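Local coordinates for cellulase IBT99 (Metagenomes, PDB 6WBT), which probably hydrolyses 6-phospho-alpha-glucosides as a family 4 glycosyl hydrolase, using bound NAD and a manganese ion, at residues A399-A408 with N435-K443. Numbering follows the deposited sequence.
Sequences AAIEHSYEKA and NKGYWPELK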
loop_
_atom_site.group_PDB
_atom_site.type_symbol
_atom_site.label_atom_id
_atom_site.label_comp_id
_atom_site.label_asym_id
_atom_site.label_seq_id
_atom_site.Cartn_x
_atom_site.Cartn_y
_atom_site.Cartn_z
ATOM N N ALA A 399 -3.225 24.708 -4.018
ATOM C CA ALA A 399 -3.645 26.100 -3.907
ATOM C C ALA A 399 -3.468 26.847 -5.223
ATOM O O ALA A 399 -4.243 27.762 -5.524
ATOM C CB ALA A 399 -2.865 26.796 -2.791
ATOM N N ALA A 400 -2.461 26.475 -6.016
ATOM C CA ALA A 400 -2.256 27.107 -7.314
ATOM C C ALA A 400 -3.234 26.592 -8.360
ATOM O O ALA A 400 -3.627 27.345 -9.259
ATOM C CB ALA A 400 -0.818 26.882 -7.786
ATOM N N ILE A 401 -3.638 25.326 -8.260
ATOM C CA ILE A 401 -4.550 24.752 -9.243
ATOM C C ILE A 401 -5.987 25.155 -8.944
ATOM O O ILE A 401 -6.715 25.621 -9.828
ATOM C CB ILE A 401 -4.393 23.220 -9.281
ATOM C CG1 ILE A 401 -2.979 22.837 -9.723
ATOM C CG2 ILE A 401 -5.437 22.598 -10.199
ATOM C CD1 ILE A 401 -2.709 21.349 -9.673
ATOM N N GLU A 402 -6.413 24.988 -7.695
ATOM C CA GLU A 402 -7.792 25.232 -7.298
ATOM C C GLU A 402 -8.052 26.675 -6.888
ATOM O O GLU A 402 -9.200 27.016 -6.582
ATOM C CB GLU A 402 -8.171 24.291 -6.151
ATOM C CG GLU A 402 -7.948 22.823 -6.476
ATOM C CD GLU A 402 -7.825 21.963 -5.237
ATOM O OE1 GLU A 402 -8.074 22.478 -4.127
ATOM O OE2 GLU A 402 -7.472 20.773 -5.372
ATOM N N HIS A 403 -7.020 27.525 -6.875
ATOM C CA HIS A 403 -7.157 28.938 -6.515
ATOM C C HIS A 403 -7.781 29.100 -5.131
ATOM O O HIS A 403 -8.577 30.010 -4.891
ATOM C CB HIS A 403 -7.964 29.702 -7.568
ATOM C CG HIS A 403 -7.347 29.687 -8.931
ATOM N ND1 HIS A 403 -6.552 30.711 -9.400
ATOM C CD2 HIS A 403 -7.407 28.772 -9.927
ATOM C CE1 HIS A 403 -6.150 30.427 -10.626
ATOM N NE2 HIS A 403 -6.655 29.256 -10.969
ATOM N N SER A 404 -7.414 28.214 -4.212
ATOM C CA SER A 404 -8.014 28.161 -2.885
ATOM C C SER A 404 -7.104 28.864 -1.884
ATOM O O SER A 404 -5.945 28.475 -1.711
ATOM C CB SER A 404 -8.263 26.714 -2.463
ATOM O OG SER A 404 -8.750 26.644 -1.135
ATOM N N TYR A 405 -7.638 29.897 -1.229
ATOM C CA TYR A 405 -6.897 30.569 -0.168
ATOM C C TYR A 405 -6.685 29.653 1.031
ATOM O O TYR A 405 -5.648 29.738 1.701
ATOM C CB TYR A 405 -7.634 31.842 0.255
ATOM C CG TYR A 405 -7.053 32.537 1.469
ATOM C CD1 TYR A 405 -7.524 32.258 2.747
ATOM C CD2 TYR A 405 -6.045 33.482 1.335
ATOM C CE1 TYR A 405 -6.999 32.890 3.857
ATOM C CE2 TYR A 405 -5.515 34.123 2.441
ATOM C CZ TYR A 405 -5.995 33.823 3.698
ATOM O OH TYR A 405 -5.472 34.456 4.802
ATOM N N GLU A 406 -7.648 28.772 1.312
ATOM C CA GLU A 406 -7.541 27.902 2.477
ATOM C C GLU A 406 -6.458 26.848 2.297
ATOM O O GLU A 406 -5.796 26.470 3.270
ATOM C CB GLU A 406 -8.890 27.238 2.758
ATOM C CG GLU A 406 -9.015 26.656 4.153
ATOM C CD GLU A 406 -10.411 26.143 4.443
ATOM O OE1 GLU A 406 -10.543 24.978 4.874
ATOM O OE2 GLU A 406 -11.380 26.904 4.234
ATOM N N LYS A 407 -6.262 26.362 1.068
ATOM C CA LYS A 407 -5.184 25.413 0.814
ATOM C C LYS A 407 -3.823 26.055 1.044
ATOM O O LYS A 407 -2.887 25.397 1.514
ATOM C CB LYS A 407 -5.284 24.871 -0.612
ATOM C CG LYS A 407 -6.525 24.035 -0.885
ATOM C CD LYS A 407 -6.280 22.558 -0.622
ATOM C CE LYS A 407 -7.494 21.725 -1.009
ATOM N NZ LYS A 407 -7.202 20.264 -0.987
ATOM N N ALA A 408 -3.691 27.343 0.714
ATOM C CA ALA A 408 -2.439 28.048 0.970
ATOM C C ALA A 408 -2.200 28.217 2.464
ATOM O O ALA A 408 -1.068 28.069 2.938
ATOM C CB ALA A 408 -2.444 29.405 0.266
ATOM N N ASN A 435 3.030 39.785 -3.719
ATOM C CA ASN A 435 3.106 39.024 -4.960
ATOM C C ASN A 435 1.917 39.287 -5.877
ATOM O O ASN A 435 1.598 38.449 -6.726
ATOM C CB ASN A 435 3.222 37.530 -4.658
ATOM C CG ASN A 435 4.534 37.171 -3.991
ATOM O OD1 ASN A 435 5.445 36.646 -4.632
ATOM N ND2 ASN A 435 4.639 37.455 -2.698
ATOM N N LYS A 436 1.250 40.428 -5.720
ATOM C CA LYS A 436 0.151 40.793 -6.608
ATOM C C LYS A 436 0.702 41.053 -8.004
ATOM O O LYS A 436 1.441 42.019 -8.222
ATOM C CB LYS A 436 -0.591 42.011 -6.065
ATOM C CG LYS A 436 -1.714 41.653 -5.105
ATOM C CD LYS A 436 -2.140 42.837 -4.254
ATOM C CE LYS A 436 -2.716 43.963 -5.093
ATOM N NZ LYS A 436 -3.221 45.068 -4.233
ATOM N N GLY A 437 0.345 40.187 -8.950
ATOM C CA GLY A 437 0.897 40.197 -10.286
ATOM C C GLY A 437 1.721 38.971 -10.614
ATOM O O GLY A 437 1.881 38.646 -11.798
ATOM N N TYR A 438 2.243 38.283 -9.601
ATOM C CA TYR A 438 3.003 37.051 -9.775
ATOM C C TYR A 438 2.244 35.809 -9.336
ATOM O O TYR A 438 2.322 34.777 -10.005
ATOM C CB TYR A 438 4.323 37.126 -8.996
ATOM C CG TYR A 438 5.325 38.113 -9.549
ATOM C CD1 TYR A 438 5.981 37.867 -10.747
ATOM C CD2 TYR A 438 5.629 39.282 -8.864
ATOM C CE1 TYR A 438 6.904 38.761 -11.255
ATOM C CE2 TYR A 438 6.552 40.184 -9.363
ATOM C CZ TYR A 438 7.185 39.918 -10.559
ATOM O OH TYR A 438 8.104 40.810 -11.063
ATOM N N TRP A 439 1.517 35.883 -8.226
ATOM C CA TRP A 439 0.796 34.738 -7.700
ATOM C C TRP A 439 -0.525 34.532 -8.431
ATOM O O TRP A 439 -1.083 35.466 -9.010
ATOM C CB TRP A 439 0.524 34.925 -6.212
ATOM C CG TRP A 439 1.597 34.403 -5.316
ATOM C CD1 TRP A 439 2.912 34.220 -5.626
ATOM C CD2 TRP A 439 1.442 33.979 -3.958
ATOM N NE1 TRP A 439 3.588 33.716 -4.541
ATOM C CE2 TRP A 439 2.707 33.558 -3.504
ATOM C CE3 TRP A 439 0.356 33.919 -3.079
ATOM C CZ2 TRP A 439 2.915 33.084 -2.211
ATOM C CZ3 TRP A 439 0.566 33.447 -1.796
ATOM C CH2 TRP A 439 1.834 33.035 -1.375
ATOM N N PRO A 440 -1.045 33.306 -8.422
ATOM C CA PRO A 440 -2.421 33.092 -8.873
ATOM C C PRO A 440 -3.410 33.682 -7.882
ATOM O O PRO A 440 -3.116 33.846 -6.695
ATOM C CB PRO A 440 -2.546 31.564 -8.939
ATOM C CG PRO A 440 -1.137 31.053 -8.945
ATOM C CD PRO A 440 -0.349 32.039 -8.147
ATOM N N GLU A 441 -4.597 34.008 -8.385
ATOM C CA GLU A 441 -5.653 34.517 -7.523
ATOM C C GLU A 441 -6.099 33.435 -6.547
ATOM O O GLU A 441 -6.218 32.262 -6.909
ATOM C CB GLU A 441 -6.840 34.993 -8.360
ATOM C CG GLU A 441 -7.892 35.753 -7.570
ATOM C CD GLU A 441 -9.185 35.922 -8.342
ATOM O OE1 GLU A 441 -9.751 34.900 -8.783
ATOM O OE2 GLU A 441 -9.631 37.076 -8.513
ATOM N N LEU A 442 -6.339 33.834 -5.299
ATOM C CA LEU A 442 -6.741 32.908 -4.245
ATOM C C LEU A 442 -8.038 33.406 -3.622
ATOM O O LEU A 442 -8.047 34.430 -2.931
ATOM C CB LEU A 442 -5.646 32.767 -3.186
ATOM C CG LEU A 442 -4.315 32.183 -3.663
ATOM C CD1 LEU A 442 -3.351 32.018 -2.498
ATOM C CD2 LEU A 442 -4.535 30.857 -4.372
ATOM N N LYS A 443 -9.127 32.684 -3.865
ATOM C CA LYS A 443 -10.418 33.018 -3.275
ATOM C C LYS A 443 -10.685 32.160 -2.044
ATOM O O LYS A 443 -10.326 30.984 -2.005
ATOM C CB LYS A 443 -11.544 32.840 -4.295
ATOM C CG LYS A 443 -11.525 33.846 -5.434
ATOM C CD LYS A 443 -12.733 33.667 -6.341
ATOM C CE LYS A 443 -12.754 34.705 -7.451
ATOM N NZ LYS A 443 -12.830 36.092 -6.916
#
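With CG anti to its own carbonyl carbon (chi1 -61°), His403 turns its imidazole to the backbone of Glu441, and the matching torsion of Leu442 (chi1 -63°) sends that side chain between the two helices that meet at His403. The contact is an example of a chain terminus docked at a helix-helix corner, chiefly through main-chain polar groups. His403 ND1 donates to Glu441 O over 3.0 Å; the oxygen lies close to the ring plane, and the proton meets a lone pair in the carbonyl plane, a somewhat bent bond (140°) that would favour this rotation of the ring. The side chains of Pro440 and His403 cross at about a right angle, with Pro440 CB 4.1 Å from His403 ND1.

Two backbone bonds follow. Lys443 N reaches His403 O at 2.9 Å, an oxygen that also receives a CA-H contact from Leu442. Lys443 O accepts from Tyr405 N at 3.0 Å in a nearly straight bond, although that donor stands above the carbonyl plane. The last residue of the chain thus both donates and accepts across the corner, where His403, with positive phi, has left the helical backbone angles and Ser404 caps the second helix through a weak bond from Lys407 N.

Leu442 supplies the apolar centre: its CD1 rests 3.9 Å from Ala408 CB, and its CB lies alongside Tyr405 CB at 4.1 Å. Its CD2 lies against the backbone at Ala399 O and His403 C. Glu441 and Lys443, both exposed, pair in a long salt bridge.

In the fold, the C-terminal tail returns from helix 421-434 to close over the junction of helices 380-402 and 405-414. Tyr405 extends to helix 421-434, where its hydroxyl bonds Asp429, while Pro440 packs on Tyr125 of helix 114-136.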